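Local atomic coordinates of metallo-beta-lactamase family protein (Thermus thermophilus, PDB entry 2ZO4), a protein that binds two zinc ions in a metallo-beta-lactamase fold and is probably a hydrolase, its substrate not being established. Residues L67-H72 with D173-F178; L91-F96 with P149-E154. All blocks are in the same frame, centred on the assembly; numbering follows the deposited sequence.

Contact 1. Residues L67-H72 with D173-F178. With ZN (zinc ion), chain B.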
loop_
_atom_site.group_PDB
_atom_site.type_symbol
_atom_site.label_atom_id
_atom_site.label_comp_id
_atom_site.label_asym_id
_atom_site.label_seq_id
_atom_site.Cartn_x
_atom_site.Cartn_y
_atom_site.Cartn_z
ATOM N N LEU A 67 -5.612 -12.480 3.682
ATOM C CA LEU A 67 -4.492 -12.184 2.798
ATOM C C LEU A 67 -4.283 -10.672 2.726
ATOM O O LEU A 67 -5.144 -9.950 2.230
ATOM C CB LEU A 67 -4.731 -12.775 1.399
ATOM C CG LEU A 67 -5.046 -14.277 1.313
ATOM C CD1 LEU A 67 -5.376 -14.680 -0.109
ATOM C CD2 LEU A 67 -3.897 -15.128 1.855
ATOM N N LEU A 68 -3.144 -10.200 3.228
ATOM C CA LEU A 68 -2.853 -8.763 3.253
ATOM C C LEU A 68 -1.933 -8.338 2.119
ATOM O O LEU A 68 -0.841 -8.881 1.960
ATOM C CB LEU A 68 -2.234 -8.345 4.597
ATOM C CG LEU A 68 -3.064 -8.534 5.870
ATOM C CD1 LEU A 68 -2.280 -8.064 7.094
ATOM C CD2 LEU A 68 -4.410 -7.819 5.784
ATOM N N THR A 69 -2.374 -7.354 1.342
ATOM C CA THR A 69 -1.535 -6.781 0.294
ATOM C C THR A 69 -0.372 -6.001 0.900
ATOM O O THR A 69 0.756 -6.095 0.418
ATOM C CB THR A 69 -2.339 -5.882 -0.674
ATOM O OG1 THR A 69 -2.944 -4.806 0.054
ATOM C CG2 THR A 69 -3.419 -6.696 -1.395
ATOM N N HIS A 70 -0.652 -5.253 1.969
ATOM C CA HIS A 70 0.365 -4.475 2.682
ATOM C C HIS A 70 -0.089 -3.998 4.072
ATOM O O HIS A 70 -1.224 -4.252 4.489
ATOM C CB HIS A 70 0.874 -3.304 1.825
ATOM C CG HIS A 70 -0.189 -2.326 1.413
ATOM N ND1 HIS A 70 -1.330 -2.699 0.733
ATOM C CD2 HIS A 70 -0.257 -0.982 1.550
ATOM C CE1 HIS A 70 -2.061 -1.628 0.483
ATOM N NE2 HIS A 70 -1.433 -0.573 0.966
ATOM N N HIS A 71 0.814 -3.299 4.760
ATOM C CA HIS A 71 0.663 -2.929 6.169
ATOM C C HIS A 71 -0.092 -1.624 6.432
ATOM O O HIS A 71 -0.302 -1.266 7.598
ATOM C CB HIS A 71 2.045 -2.791 6.816
ATOM C CG HIS A 71 2.760 -1.537 6.419
ATOM N ND1 HIS A 71 3.457 -1.422 5.236
ATOM C CD2 HIS A 71 2.870 -0.336 7.036
ATOM C CE1 HIS A 71 3.975 -0.211 5.145
ATOM N NE2 HIS A 71 3.635 0.468 6.225
ATOM N N HIS A 72 -0.454 -0.889 5.382
ATOM C CA HIS A 72 -1.135 0.391 5.580
ATOM C C HIS A 72 -2.458 0.167 6.319
ATOM O O HIS A 72 -3.107 -0.867 6.123
ATOM C CB HIS A 72 -1.332 1.147 4.257
ATOM C CG HIS A 72 -0.052 1.614 3.627
ATOM N ND1 HIS A 72 0.016 2.060 2.324
ATOM C CD2 HIS A 72 1.210 1.690 4.115
ATOM C CE1 HIS A 72 1.261 2.400 2.042
ATOM N NE2 HIS A 72 2.006 2.185 3.110
ATOM N N ASP A 173 6.962 -1.742 1.306
ATOM C CA ASP A 173 8.151 -2.587 1.127
ATOM C C ASP A 173 7.812 -4.045 0.803
ATOM O O ASP A 173 8.377 -4.624 -0.125
ATOM C CB ASP A 173 9.054 -2.482 2.356
ATOM C CG ASP A 173 9.440 -1.041 2.664
ATOM O OD1 ASP A 173 10.152 -0.431 1.841
ATOM O OD2 ASP A 173 9.022 -0.514 3.721
ATOM N N GLY A 174 6.886 -4.621 1.564
ATOM C CA GLY A 174 6.416 -5.986 1.321
ATOM C C GLY A 174 5.019 -5.987 0.731
ATOM O O GLY A 174 4.172 -6.803 1.105
ATOM N N HIS A 175 4.767 -5.066 -0.190
ATOM C CA HIS A 175 3.488 -5.053 -0.871
ATOM C C HIS A 175 3.392 -6.278 -1.773
ATOM O O HIS A 175 4.327 -6.600 -2.520
ATOM C CB HIS A 175 3.278 -3.768 -1.667
ATOM C CG HIS A 175 1.915 -3.664 -2.274
ATOM N ND1 HIS A 175 1.579 -4.281 -3.458
ATOM C CD2 HIS A 175 0.795 -3.035 -1.845
ATOM C CE1 HIS A 175 0.312 -4.032 -3.738
ATOM N NE2 HIS A 175 -0.187 -3.279 -2.773
ATOM N N ALA A 176 2.261 -6.961 -1.681
ATOM C CA ALA A 176 2.011 -8.126 -2.508
ATOM C C ALA A 176 0.681 -7.970 -3.232
ATOM O O ALA A 176 -0.315 -7.581 -2.629
ATOM C CB ALA A 176 2.019 -9.396 -1.652
ATOM N N ALA A 177 0.682 -8.252 -4.532
ATOM C CA ALA A 177 -0.559 -8.432 -5.286
ATOM C C ALA A 177 -0.877 -9.924 -5.353
ATOM O O ALA A 177 0.014 -10.764 -5.198
ATOM C CB ALA A 177 -0.429 -7.851 -6.686
ATOM N N PHE A 178 -2.145 -10.253 -5.572
ATOM C CA PHE A 178 -2.563 -11.644 -5.671
ATOM C C PHE A 178 -3.182 -11.889 -7.038
ATOM O O PHE A 178 -4.192 -11.277 -7.394
ATOM C CB PHE A 178 -3.519 -12.017 -4.531
ATOM C CG PHE A 178 -2.916 -11.852 -3.158
ATOM C CD1 PHE A 178 -2.126 -12.857 -2.605
ATOM C CD2 PHE A 178 -3.125 -10.680 -2.425
ATOM C CE1 PHE A 178 -1.551 -12.703 -1.335
ATOM C CE2 PHE A 178 -2.556 -10.516 -1.153
ATOM C CZ PHE A 178 -1.771 -11.530 -0.610
HETATM ZN ZN ZN B . -1.543 1.651 0.778
HETATM O O HOH W 1 1.722 -8.279 2.000
HETATM O O HOH W 2 -3.312 2.374 1.402
#

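Contact 2. Residues L91-F96 with P149-E154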
loop_
_atom_site.group_PDB
_atom_site.type_symbol
_atom_site.label_atom_id
_atom_site.label_comp_id
_atom_site.label_asym_id
_atom_site.label_seq_id
_atom_site.Cartn_x
_atom_site.Cartn_y
_atom_site.Cartn_z
ATOM N N LEU A 91 0.986 -12.265 5.227
ATOM C CA LEU A 91 1.607 -10.967 4.973
ATOM C C LEU A 91 2.955 -11.221 4.310
ATOM O O LEU A 91 3.684 -12.111 4.750
ATOM C CB LEU A 91 1.844 -10.253 6.307
ATOM C CG LEU A 91 1.635 -8.757 6.572
ATOM C CD1 LEU A 91 2.647 -8.301 7.616
ATOM C CD2 LEU A 91 1.712 -7.869 5.336
ATOM N N HIS A 92 3.308 -10.450 3.281
ATOM C CA HIS A 92 4.608 -10.650 2.620
ATOM C C HIS A 92 5.785 -10.423 3.565
ATOM O O HIS A 92 5.792 -9.466 4.339
ATOM C CB HIS A 92 4.771 -9.786 1.371
ATOM C CG HIS A 92 6.019 -10.087 0.603
ATOM N ND1 HIS A 92 7.224 -9.473 0.869
ATOM C CD2 HIS A 92 6.258 -10.963 -0.402
ATOM C CE1 HIS A 92 8.148 -9.950 0.057
ATOM N NE2 HIS A 92 7.588 -10.856 -0.724
ATOM N N GLU A 93 6.775 -11.310 3.467
ATOM C CA GLU A 93 7.935 -11.356 4.373
ATOM C C GLU A 93 8.647 -10.007 4.590
ATOM O O GLU A 93 9.098 -9.712 5.695
ATOM C CB GLU A 93 8.937 -12.434 3.906
ATOM C CG GLU A 93 9.475 -12.245 2.466
ATOM C CD GLU A 93 10.321 -13.418 1.956
ATOM O OE1 GLU A 93 10.793 -14.236 2.772
ATOM O OE2 GLU A 93 10.516 -13.521 0.725
ATOM N N GLU A 94 8.722 -9.193 3.538
ATOM C CA GLU A 94 9.437 -7.914 3.575
ATOM C C GLU A 94 8.759 -6.835 4.444
ATOM O O GLU A 94 9.386 -5.831 4.798
ATOM C CB GLU A 94 9.683 -7.421 2.141
ATOM C CG GLU A 94 10.521 -6.152 2.003
ATOM C CD GLU A 94 12.021 -6.361 2.192
ATOM O OE1 GLU A 94 12.475 -7.498 2.438
ATOM O OE2 GLU A 94 12.754 -5.361 2.085
ATOM N N GLU A 95 7.490 -7.046 4.795
ATOM C CA GLU A 95 6.783 -6.145 5.709
ATOM C C GLU A 95 7.204 -6.358 7.160
ATOM O O GLU A 95 7.127 -5.435 7.969
ATOM C CB GLU A 95 5.261 -6.329 5.613
ATOM C CG GLU A 95 4.614 -5.954 4.282
ATOM C CD GLU A 95 4.578 -4.454 4.021
ATOM O OE1 GLU A 95 5.656 -3.850 3.836
ATOM O OE2 GLU A 95 3.467 -3.882 3.979
ATOM N N PHE A 96 7.644 -7.577 7.478
ATOM C CA PHE A 96 7.815 -8.026 8.868
ATOM C C PHE A 96 8.742 -7.163 9.716
ATOM O O PHE A 96 8.386 -6.795 10.833
ATOM C CB PHE A 96 8.247 -9.499 8.920
ATOM C CG PHE A 96 7.103 -10.477 8.804
ATOM C CD1 PHE A 96 6.265 -10.468 7.687
ATOM C CD2 PHE A 96 6.877 -11.425 9.803
ATOM C CE1 PHE A 96 5.210 -11.371 7.577
ATOM C CE2 PHE A 96 5.827 -12.333 9.700
ATOM C CZ PHE A 96 4.992 -12.309 8.581
ATOM N N PRO A 149 4.528 -15.381 6.896
ATOM C CA PRO A 149 5.219 -14.686 5.806
ATOM C C PRO A 149 4.987 -15.296 4.424
ATOM O O PRO A 149 5.218 -16.494 4.216
ATOM C CB PRO A 149 6.698 -14.780 6.201
ATOM C CG PRO A 149 6.791 -15.994 7.061
ATOM C CD PRO A 149 5.467 -16.112 7.771
ATOM N N LEU A 150 4.527 -14.459 3.495
ATOM C CA LEU A 150 4.386 -14.844 2.097
ATOM C C LEU A 150 5.680 -14.581 1.339
ATOM O O LEU A 150 6.463 -13.717 1.715
ATOM C CB LEU A 150 3.227 -14.093 1.431
ATOM C CG LEU A 150 1.812 -14.358 1.961
ATOM C CD1 LEU A 150 0.823 -13.354 1.374
ATOM C CD2 LEU A 150 1.374 -15.780 1.667
ATOM N N ARG A 151 5.879 -15.330 0.261
ATOM C CA ARG A 151 7.081 -15.236 -0.551
ATOM C C ARG A 151 6.676 -14.950 -1.998
ATOM O O ARG A 151 5.630 -15.411 -2.452
ATOM C CB ARG A 151 7.837 -16.563 -0.472
ATOM C CG ARG A 151 9.336 -16.439 -0.547
ATOM C CD ARG A 151 10.022 -17.742 -0.149
ATOM N NE ARG A 151 10.002 -17.980 1.296
ATOM C CZ ARG A 151 10.915 -18.699 1.948
ATOM N NH1 ARG A 151 11.929 -19.251 1.293
ATOM N NH2 ARG A 151 10.817 -18.868 3.259
ATOM N N ASP A 152 7.503 -14.195 -2.718
ATOM C CA ASP A 152 7.243 -13.917 -4.129
ATOM C C ASP A 152 7.160 -15.220 -4.921
ATOM O O ASP A 152 7.979 -16.121 -4.730
ATOM C CB ASP A 152 8.327 -13.004 -4.716
ATOM C CG ASP A 152 7.978 -12.495 -6.113
ATOM O OD1 ASP A 152 6.811 -12.115 -6.347
ATOM O OD2 ASP A 152 8.878 -12.466 -6.982
ATOM N N GLY A 153 6.158 -15.322 -5.792
ATOM C CA GLY A 153 6.006 -16.485 -6.668
ATOM C C GLY A 153 5.361 -17.709 -6.037
ATOM O O GLY A 153 5.173 -18.728 -6.705
ATOM N N GLU A 154 5.024 -17.629 -4.752
ATOM C CA GLU A 154 4.357 -18.753 -4.102
ATOM C C GLU A 154 2.899 -18.859 -4.551
ATOM O O GLU A 154 2.291 -17.875 -4.979
ATOM C CB GLU A 154 4.503 -18.714 -2.576
ATOM C CG GLU A 154 3.477 -17.910 -1.811
ATOM C CD GLU A 154 3.417 -18.321 -0.343
ATOM O OE1 GLU A 154 3.965 -17.591 0.502
ATOM O OE2 GLU A 154 2.851 -19.390 -0.036
HETATM O O HOH W 3 9.672 -12.747 -1.606
#

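Contact 1. Residues L67-H72 with D173-F178
Thr69 and Ala176 show how two sheets of a sandwich can be joined by backbone as well as by side chains. The Thr69 carbonyl accepts the N-H of Ala176, Ala176 N to Thr69 O being 2.7 Å; the bond is nearly straight (163°). His175 CA presses on the same oxygen with its C-H, and that oxygen sits over one face of the His175 ring, toward the rim.

The dry, tightly packed part lies to one side. Leu67 CB rests over the Phe178 face, 4.2 Å from the ring centroid, while Leu68 O and Thr69 CG2 meet the ring's edge; Leu163 and Val165 of strand 161-167 also touch Phe178. The looser part runs toward Gly174, where a water lies within hydrogen-bonding distance of Leu68 O and Gly174 O and links the two backbones.

Toward the metals, His175 CG is anti to its backbone N (chi1 -174°), and CD2 of that ring lies over the rim of the His70 ring, 3.4 Å from His70 ND1, with the two planes inclined at 48°. His70 ND1 donates its N-H to Thr69 OG1 at 2.7 Å, nearly in the ring plane, and Asp37 holds that hydroxyl in turn, a second shell that helps to set the ring's rotation, with His70 NE2 directed at zinc at 2.2 Å. His72 ND1 binds the same ion from the N-cap position of the following helix; a water, His171 and Asp190 complete the sphere. This is the first zinc site of the metallo-beta-lactamase HxHxDH motif, built in the loop that follows strand 65-68.

Contact 2. Residues L91-F96 with P149-E154
Leu91 and His92 pair with Pro149 and Leu150 as parallel neighbours at the edge of the six-stranded sheet of the metallo-beta-lactamase sandwich, strand 148-150 being its outermost member. Two backbone hydrogen bonds hold the pair: Leu150 N gives to Leu91 O at 2.8 Å, and Glu93 N gives to Leu150 O at 3.0 Å. Arg151 begins a type II turn, its N bonded to Glu154 OE1.

Apolar contact falls on the face of Leu91, where Pro149 CB lies off-centre over the Phe96 ring, 3.8 Å from Phe96 CZ, the two side chains crossing at about a right angle. A ring-carbonyl contact occupies the other face: His92 CG is anti to the backbone N (chi1 -174°), and the ring spreads beneath Leu150 O, which sits above its rim; Trp167 stacks on His92.

Charge contributes at longer range. Glu93 OE1 stays 4.1 Å from Arg151 NE and well out of the guanidinium plane, so any attraction is probably only electrostatic, without an N-H directed at it. One water links two side-chain ends and a backbone N-H: it donates to Glu93 OE2 at 2.6 Å, accepts from Asp152 N and pairs with His92 NE2.

From the N terminus, three strands of the six-stranded sheet and a helix precede strand 65-68; strand 88-92, its neighbour in that sheet, follows. The chain next passes through helices and returns at strand 148-150, where contact 2 closes its loop on the sheet edge. It then enters the second sheet through strands 155-158 and 161-167 before 173-178 comes back to 67-72, so the larger loop of contact 1 encloses that of contact 2 without crossing it. Contact 2 extends one sheet; contact 1 joins the two. Glu95 ties them together, its OE1 probably hydrogen-bonded to Gly174 N and its OE2 to His71 ND1, while His92 CB packs against Gly174 O.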